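Local coordinates for uncharacterized protein (Treponema denticola ATCC 35404, PDB 6R9N), which probably serves as a di-iron sensor of oxygen and iron(II) in bacterial chemotaxis, working by stabilising an iron-peroxy species, at residues Leu39-Gly44 with Arg66-Asp71; Phe78-Pro83 with Pro150-Leu155; Phe181-Glu186 with Ile228-Gln233. One frame throughout, in Å; residues are numbered along the deposited sequence.

Interaction 1 of 3, residues Leu39-Gly44 with Arg66-Asp71; sequences LIVDRG and RFISVD
Asp42 OD2 is held by one hydrogen bond, to His17 ND1. Its twin OD1 has one too, to Ser135 N, so the carboxylate is gripped twice. This fixes the end of strand 38-42 from the side turned away from Arg66-Asp71. The face turned toward that loop is apolar. Leu39 and Val41 lie on it, and Phe67 and Ile68 meet them.

Ile68 does most of the work. Its CG1 is anti to the backbone N (chi1 -151°), and the chain runs on extended to CD1 (chi2 174°). CD1 therefore reaches Val41 tip to tip, 3.8 Å from Val41 CG1. The same methyl presses on the turn beyond the strand, with Ile68 CD1 only 2.9 Å from Gly44 O, a tight contact. The other branch, CG2, sits between the backbone N and the carbonyl carbon, and approaches Leu39 CD2 at 4.4 Å.

Phe67 offers only its CB, 4.4 Å from Val41 CG2 and likewise 4.4 Å from Leu39 CD2. Its ring leads away from the strand.

Arg43 and Gly44 have the backbone angles of a type I' turn, which links strands 38-42 and 45-49 as a beta hairpin. No hydrogen bond crosses the contact. The loop after helix 57-65 is therefore joined to this hairpin by hydrophobic contact and close fit, not by directional bonds.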
# COMPACT_ATOMS: atom_id res chain seq x y z
N LEU A 39 18.52 -11.52 3.44
CA LEU A 39 18.45 -12.97 3.62
C LEU A 39 19.01 -13.30 4.99
O LEU A 39 20.07 -12.78 5.38
CB LEU A 39 19.22 -13.71 2.52
CG LEU A 39 19.35 -15.23 2.65
CD1 LEU A 39 18.02 -15.91 2.38
CD2 LEU A 39 20.42 -15.76 1.67
N ILE A 40 18.28 -14.12 5.74
CA ILE A 40 18.77 -14.74 6.96
C ILE A 40 18.97 -16.22 6.67
O ILE A 40 18.10 -16.86 6.08
CB ILE A 40 17.82 -14.51 8.13
CG1 ILE A 40 17.79 -13.02 8.47
CG2 ILE A 40 18.24 -15.35 9.33
CD1 ILE A 40 16.55 -12.59 9.22
N VAL A 41 20.14 -16.74 7.04
CA VAL A 41 20.45 -18.16 6.93
C VAL A 41 20.70 -18.67 8.34
O VAL A 41 21.42 -18.02 9.12
CB VAL A 41 21.69 -18.41 6.03
CG1 VAL A 41 22.08 -19.89 6.02
CG2 VAL A 41 21.43 -17.91 4.62
N ASP A 42 20.08 -19.80 8.68
CA ASP A 42 20.13 -20.33 10.05
C ASP A 42 20.17 -21.84 9.93
O ASP A 42 19.22 -22.46 9.44
CB ASP A 42 18.93 -19.86 10.87
CG ASP A 42 19.13 -20.04 12.36
OD1 ASP A 42 18.88 -21.15 12.88
OD2 ASP A 42 19.54 -19.07 13.04
N ARG A 43 21.30 -22.44 10.36
CA ARG A 43 21.53 -23.87 10.22
C ARG A 43 21.17 -24.35 8.82
O ARG A 43 20.49 -25.36 8.64
CB ARG A 43 20.77 -24.66 11.29
CG ARG A 43 21.27 -24.43 12.71
CD ARG A 43 22.40 -25.39 13.11
NE ARG A 43 21.96 -26.78 13.15
NH1 ARG A 43 20.95 -28.62 14.10
NH2 ARG A 43 20.99 -26.64 15.24
N GLY A 44 21.55 -23.57 7.81
CA GLY A 44 21.33 -23.99 6.45
C GLY A 44 19.96 -23.71 5.88
O GLY A 44 19.70 -24.09 4.73
N ARG A 66 24.84 -18.10 -3.55
CA ARG A 66 26.17 -18.12 -2.96
C ARG A 66 26.16 -18.56 -1.51
O ARG A 66 27.24 -18.83 -0.95
CB ARG A 66 26.84 -16.75 -3.07
CG ARG A 66 26.58 -16.04 -4.38
CD ARG A 66 27.53 -14.89 -4.60
NE ARG A 66 27.28 -14.22 -5.88
CZ ARG A 66 27.70 -14.66 -7.07
NH1 ARG A 66 27.41 -13.98 -8.17
NH2 ARG A 66 28.41 -15.78 -7.16
N PHE A 67 24.99 -18.64 -0.88
CA PHE A 67 24.88 -18.96 0.53
C PHE A 67 24.02 -20.17 0.82
O PHE A 67 24.27 -20.86 1.82
CB PHE A 67 24.29 -17.77 1.30
CG PHE A 67 25.10 -16.52 1.17
CD1 PHE A 67 26.23 -16.33 1.96
CD2 PHE A 67 24.74 -15.54 0.26
CE1 PHE A 67 26.97 -15.17 1.85
CE2 PHE A 67 25.49 -14.38 0.13
CZ PHE A 67 26.60 -14.19 0.93
N ILE A 68 23.01 -20.45 0.00
CA ILE A 68 22.01 -21.45 0.35
C ILE A 68 21.26 -21.84 -0.91
O ILE A 68 21.09 -21.04 -1.82
CB ILE A 68 21.07 -20.89 1.45
CG1 ILE A 68 20.52 -22.00 2.33
CG2 ILE A 68 19.93 -20.07 0.84
CD1 ILE A 68 19.73 -21.44 3.48
N SER A 69 20.81 -23.09 -0.95
CA SER A 69 19.95 -23.51 -2.04
C SER A 69 18.57 -22.86 -1.91
O SER A 69 18.00 -22.79 -0.81
CB SER A 69 19.82 -25.03 -2.06
OG SER A 69 21.09 -25.65 -2.25
N VAL A 70 18.05 -22.38 -3.03
CA VAL A 70 16.78 -21.67 -2.99
C VAL A 70 15.67 -22.60 -2.52
O VAL A 70 14.65 -22.16 -1.98
CB VAL A 70 16.48 -21.06 -4.38
CG1 VAL A 70 15.81 -22.08 -5.29
CG2 VAL A 70 15.61 -19.83 -4.25
N ASP A 71 15.87 -23.91 -2.73
CA ASP A 71 15.13 -25.00 -2.12
C ASP A 71 14.84 -24.79 -0.64
O ASP A 71 13.77 -25.16 -0.15
CB ASP A 71 15.95 -26.30 -2.27
CG ASP A 71 15.34 -27.25 -3.26
OD1 ASP A 71 14.17 -27.04 -3.63
OD2 ASP A 71 16.03 -28.22 -3.65

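Interaction 2 of 3, residues Phe78-Pro83 with Pro150-Leu155; sequences FSHQDP and PGQFGL. With FE (Fe (III) ion), chain D; O (oxygen atom), chain F.
The iron site of the metallo-beta-lactamase fold begins here, with the His-x-Asp-x-Asp motif that starts at His80. His80 NE2 binds the iron at 2.4 Å, and Asp82 OD2 binds it at 2.0 Å. The oxygen atom O is a further ligand, at 2.1 Å from FE. His148 and Asp167 also bind this iron.

The imidazole is held from behind. Its CG lies between the backbone N and the carbonyl carbon (chi1 60°). ND1 donates in the ring plane to Ser79 OG at 2.8 Å, which fixes the ring's rotation. Ser79 OG is in turn hydrogen-bonded to Asp50 OD2, a second-shell carboxylate that may polarise the histidine through the serine.

Gln152 runs alongside His80, its chain extended and its amide plane 74° from the ring. Gln152 OE1 comes 3.6 Å from His80 ND1, obliquely, while its NE2 bonds to the carbonyls of Met147 and Ser144.

The backbones are tied by one bond. Phe153 N donates to a lone pair of Ser79 O at 2.9 Å, with an N-H...O angle of 154°. Gln152 CA adds a CA-H...O contact to the same oxygen at 3.1 Å. Ser79 O is thus approached by two neighbouring residues of the other segment.

The buried contact joins the loop between strand 73-77 and helix 83-86 to the start of strand 153-157. That strand lies between strands 138-143 and 162-164, and helix 104-107 packs on Gln81 and Pro150.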
# COMPACT_ATOMS: atom_id res chain seq x y z
N PHE A 78 7.05 -10.34 4.33
CA PHE A 78 6.61 -9.13 3.63
C PHE A 78 6.30 -8.08 4.70
O PHE A 78 5.35 -8.26 5.48
CB PHE A 78 5.34 -9.38 2.80
CG PHE A 78 5.56 -10.18 1.56
CD1 PHE A 78 6.80 -10.60 1.16
CD2 PHE A 78 4.48 -10.50 0.75
CE1 PHE A 78 6.98 -11.33 0.00
CE2 PHE A 78 4.65 -11.23 -0.41
CZ PHE A 78 5.90 -11.65 -0.78
N SER A 79 7.06 -6.98 4.70
CA SER A 79 6.79 -5.94 5.69
C SER A 79 5.38 -5.37 5.52
O SER A 79 4.71 -5.06 6.51
CB SER A 79 7.84 -4.83 5.60
OG SER A 79 7.82 -4.17 4.35
N HIS A 80 4.90 -5.24 4.28
CA HIS A 80 3.53 -4.75 4.03
C HIS A 80 3.17 -5.08 2.58
O HIS A 80 3.81 -5.92 1.94
CB HIS A 80 3.41 -3.25 4.36
CG HIS A 80 4.32 -2.37 3.56
ND1 HIS A 80 5.69 -2.49 3.57
CD2 HIS A 80 4.04 -1.32 2.73
CE1 HIS A 80 6.22 -1.56 2.79
NE2 HIS A 80 5.24 -0.85 2.26
N GLN A 81 2.16 -4.39 2.04
CA GLN A 81 1.47 -4.80 0.82
C GLN A 81 2.02 -4.16 -0.45
O GLN A 81 1.59 -4.56 -1.55
CB GLN A 81 -0.03 -4.46 0.93
CG GLN A 81 -0.40 -3.00 0.53
CD GLN A 81 -0.12 -1.99 1.64
OE1 GLN A 81 0.56 -2.30 2.63
NE2 GLN A 81 -0.63 -0.75 1.47
N ASP A 82 2.95 -3.22 -0.35
CA ASP A 82 3.32 -2.40 -1.49
C ASP A 82 3.97 -3.21 -2.61
O ASP A 82 4.60 -4.24 -2.37
CB ASP A 82 4.28 -1.30 -1.06
CG ASP A 82 3.58 -0.15 -0.43
OD1 ASP A 82 2.34 -0.22 -0.29
OD2 ASP A 82 4.26 0.83 -0.09
N PRO A 83 3.84 -2.75 -3.86
CA PRO A 83 4.47 -3.46 -4.99
C PRO A 83 5.99 -3.55 -4.90
O PRO A 83 6.56 -4.57 -5.32
CB PRO A 83 4.02 -2.65 -6.21
CG PRO A 83 2.71 -2.04 -5.77
CD PRO A 83 2.92 -1.70 -4.32
N PRO A 150 -1.15 0.65 7.04
CA PRO A 150 -1.89 0.32 8.28
C PRO A 150 -1.57 -1.06 8.83
O PRO A 150 -1.81 -1.30 10.02
CB PRO A 150 -3.37 0.41 7.86
CG PRO A 150 -3.37 0.26 6.37
CD PRO A 150 -2.05 0.83 5.88
N GLY A 151 -1.08 -1.98 8.00
CA GLY A 151 -0.57 -3.27 8.45
C GLY A 151 0.86 -3.49 7.97
O GLY A 151 1.08 -3.99 6.87
N GLN A 152 1.84 -3.08 8.78
CA GLN A 152 3.25 -3.21 8.45
C GLN A 152 3.99 -3.77 9.66
O GLN A 152 3.71 -3.36 10.79
CB GLN A 152 3.89 -1.86 8.05
CG GLN A 152 5.43 -1.96 7.81
CD GLN A 152 6.13 -0.63 7.43
OE1 GLN A 152 6.84 -0.56 6.42
NE2 GLN A 152 5.97 0.40 8.25
N PHE A 153 4.95 -4.67 9.41
CA PHE A 153 5.85 -5.15 10.45
C PHE A 153 7.30 -5.02 10.02
O PHE A 153 7.64 -5.14 8.84
CB PHE A 153 5.56 -6.62 10.83
CG PHE A 153 4.23 -6.82 11.47
CD1 PHE A 153 4.09 -6.73 12.85
CD2 PHE A 153 3.11 -7.06 10.69
CE1 PHE A 153 2.86 -6.89 13.44
CE2 PHE A 153 1.86 -7.21 11.29
CZ PHE A 153 1.74 -7.12 12.66
N GLY A 154 8.15 -4.77 11.00
CA GLY A 154 9.56 -5.03 10.85
C GLY A 154 9.89 -6.41 11.36
O GLY A 154 9.03 -7.09 11.92
N LEU A 155 11.13 -6.85 11.14
CA LEU A 155 11.59 -8.14 11.65
C LEU A 155 12.88 -7.91 12.40
O LEU A 155 13.86 -7.41 11.83
CB LEU A 155 11.77 -9.16 10.50
CG LEU A 155 11.83 -10.65 10.84
CD1 LEU A 155 13.18 -11.02 11.45
CD2 LEU A 155 10.67 -11.03 11.83
FE FE D . 5.76 1.23 1.20
O O F . 7.08 -0.04 0.20

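Interaction 3 of 3, residues Phe181-Glu186 with Ile228-Gln233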
# COMPACT_ATOMS: atom_id res chain seq x y z
N PHE A 181 26.80 1.30 4.88
CA PHE A 181 26.35 1.96 6.09
C PHE A 181 26.33 3.48 5.98
O PHE A 181 27.14 4.08 5.28
CB PHE A 181 27.24 1.54 7.26
CG PHE A 181 27.26 0.06 7.48
CD1 PHE A 181 26.14 -0.60 7.98
CD2 PHE A 181 28.40 -0.68 7.15
CE1 PHE A 181 26.16 -1.98 8.18
CE2 PHE A 181 28.43 -2.05 7.36
CZ PHE A 181 27.30 -2.71 7.86
N VAL A 182 25.35 4.09 6.64
CA VAL A 182 25.33 5.53 6.88
C VAL A 182 26.52 5.91 7.76
O VAL A 182 26.76 5.28 8.80
CB VAL A 182 24.00 5.93 7.53
CG1 VAL A 182 23.92 7.41 7.79
CG2 VAL A 182 22.83 5.50 6.68
N GLU A 183 27.30 6.93 7.35
CA GLU A 183 28.30 7.38 8.33
C GLU A 183 28.24 8.87 8.65
O GLU A 183 28.90 9.30 9.59
CB GLU A 183 29.71 6.94 7.97
CG GLU A 183 29.91 5.40 8.27
CD GLU A 183 29.80 5.10 9.77
OE1 GLU A 183 29.28 4.03 10.14
OE2 GLU A 183 30.17 5.96 10.60
N ASP A 184 27.43 9.65 7.96
CA ASP A 184 27.22 11.03 8.37
C ASP A 184 25.72 11.28 8.31
O ASP A 184 25.15 11.40 7.22
CB ASP A 184 27.98 12.04 7.51
CG ASP A 184 27.72 13.48 7.94
OD1 ASP A 184 27.66 13.75 9.18
OD2 ASP A 184 27.53 14.34 7.05
N PHE A 185 25.09 11.31 9.49
CA PHE A 185 23.65 11.48 9.57
C PHE A 185 23.20 12.77 8.90
O PHE A 185 22.15 12.81 8.24
CB PHE A 185 23.18 11.44 11.02
CG PHE A 185 21.70 11.27 11.16
CD1 PHE A 185 21.10 10.07 10.82
CD2 PHE A 185 20.90 12.31 11.60
CE1 PHE A 185 19.74 9.91 10.92
CE2 PHE A 185 19.53 12.16 11.72
CZ PHE A 185 18.95 10.95 11.37
N GLU A 186 24.00 13.84 9.02
CA GLU A 186 23.62 15.10 8.40
C GLU A 186 23.67 15.00 6.88
O GLU A 186 22.83 15.61 6.21
CB GLU A 186 24.53 16.24 8.87
CG GLU A 186 24.36 16.63 10.31
CD GLU A 186 23.01 17.23 10.57
OE1 GLU A 186 22.47 17.91 9.67
OE2 GLU A 186 22.48 17.01 11.69
N ILE A 228 22.23 1.34 5.54
CA ILE A 228 21.91 0.74 6.84
C ILE A 228 22.47 1.61 7.95
O ILE A 228 23.59 2.13 7.85
CB ILE A 228 22.48 -0.70 6.91
CG1 ILE A 228 21.74 -1.61 5.92
CG2 ILE A 228 22.42 -1.26 8.35
CD1 ILE A 228 22.59 -2.71 5.33
N TYR A 229 21.71 1.76 9.04
CA TYR A 229 22.17 2.48 10.23
C TYR A 229 22.83 1.50 11.19
O TYR A 229 22.24 0.46 11.53
CB TYR A 229 21.00 3.18 10.92
CG TYR A 229 20.17 4.04 9.99
CD1 TYR A 229 19.16 3.49 9.20
CD2 TYR A 229 20.38 5.41 9.91
CE1 TYR A 229 18.40 4.28 8.35
CE2 TYR A 229 19.63 6.20 9.06
CZ TYR A 229 18.64 5.63 8.28
OH TYR A 229 17.91 6.41 7.41
N LYS A 230 24.05 1.80 11.62
CA LYS A 230 24.70 0.97 12.63
C LYS A 230 25.36 1.87 13.67
O LYS A 230 25.62 3.05 13.42
CB LYS A 230 25.69 -0.03 12.02
CG LYS A 230 27.02 0.53 11.56
CD LYS A 230 27.99 -0.62 11.24
CE LYS A 230 29.16 -0.16 10.36
NZ LYS A 230 30.03 0.87 10.97
N ASP A 231 25.54 1.31 14.86
CA ASP A 231 26.26 1.93 16.00
C ASP A 231 25.59 3.26 16.35
O ASP A 231 24.36 3.30 16.50
CB ASP A 231 27.74 2.03 15.63
CG ASP A 231 28.37 0.68 15.39
OD1 ASP A 231 27.89 -0.32 15.97
OD2 ASP A 231 29.34 0.62 14.61
N GLU A 232 26.34 4.35 16.45
CA GLU A 232 25.78 5.64 16.84
C GLU A 232 24.71 6.12 15.87
O GLU A 232 23.91 6.98 16.23
CB GLU A 232 26.90 6.67 16.94
CG GLU A 232 27.46 7.11 15.59
CD GLU A 232 28.47 6.12 15.00
OE1 GLU A 232 29.17 5.43 15.79
OE2 GLU A 232 28.58 6.03 13.75
N GLN A 233 24.70 5.62 14.64
CA GLN A 233 23.69 6.09 13.70
C GLN A 233 22.30 5.53 14.01
O GLN A 233 21.31 6.16 13.64
CB GLN A 233 24.10 5.75 12.26
CG GLN A 233 25.38 6.46 11.76
CD GLN A 233 25.33 7.98 11.86
OE1 GLN A 233 24.30 8.57 12.17
NE2 GLN A 233 26.45 8.63 11.59
O HOH W 1 25.59 3.38 10.01
O HOH W 2 27.05 11.69 11.93
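Val182 N donates to Ile228 O at 2.9 Å and 162°, approaching from above the carbonyl plane. Beside this bond a water accepts from Lys230 N at 2.7 Å. It lies 2.5 Å from Val182 O and 3.2 Å from Ile228 O, within reach of more acceptors than it has protons. A second water accepts from Phe185 N and from Gln233 NE2, the latter at 3.1 Å. Gln233 OE1 is satisfied by Asn236 ND2, and Tyr229 OH by Gly169 O.

The Lys230 and Phe181 side chains cross at about a right angle, so the lysine chain lies across one face of the ring. Its CE is 3.3 Å from Phe181 CD2. The bend at chi4 (62°) carries NZ on to Glu183, where Lys230 NZ forms a salt bridge with a weak hydrogen bond to OE1 at 3.4 Å. Lys230 NZ also has a long salt bridge to Asp231 OD2. Glu183 OE2 is 3.5 Å from Glu232 OE2, a like-charge pair that the lysine probably eases.

Val182 CG2 packs over a face of the Tyr229 ring. The single bridge of Phe181 with Ile228 lies at the edge of the six-stranded sheet, where the alpha-beta/beta-alpha sandwich of metallo-beta-lactamases leads into its flanking helices.

The three contacts follow one another along the chain, each closing before the next opens. Interaction 1 joins strand 38-42 of the seven-stranded sheet to the loop before strand 73-77. Interaction 2 links the two halves of the sandwich: its first segment follows strand 73-77 of that sheet, and its second enters strand 153-157 of the six-stranded sheet. Interaction 3 reaches the outermost strand of the latter, 229-230. The centres of interactions 1 and 2 are 23 Å apart, as are those of 2 and 3; those of 1 and 3 are 27 Å apart. None touches another. Only interaction 2 holds iron ligands. The metal site lies in loops at the edge of the sandwich, with interactions 1 and 3 nearer the periphery.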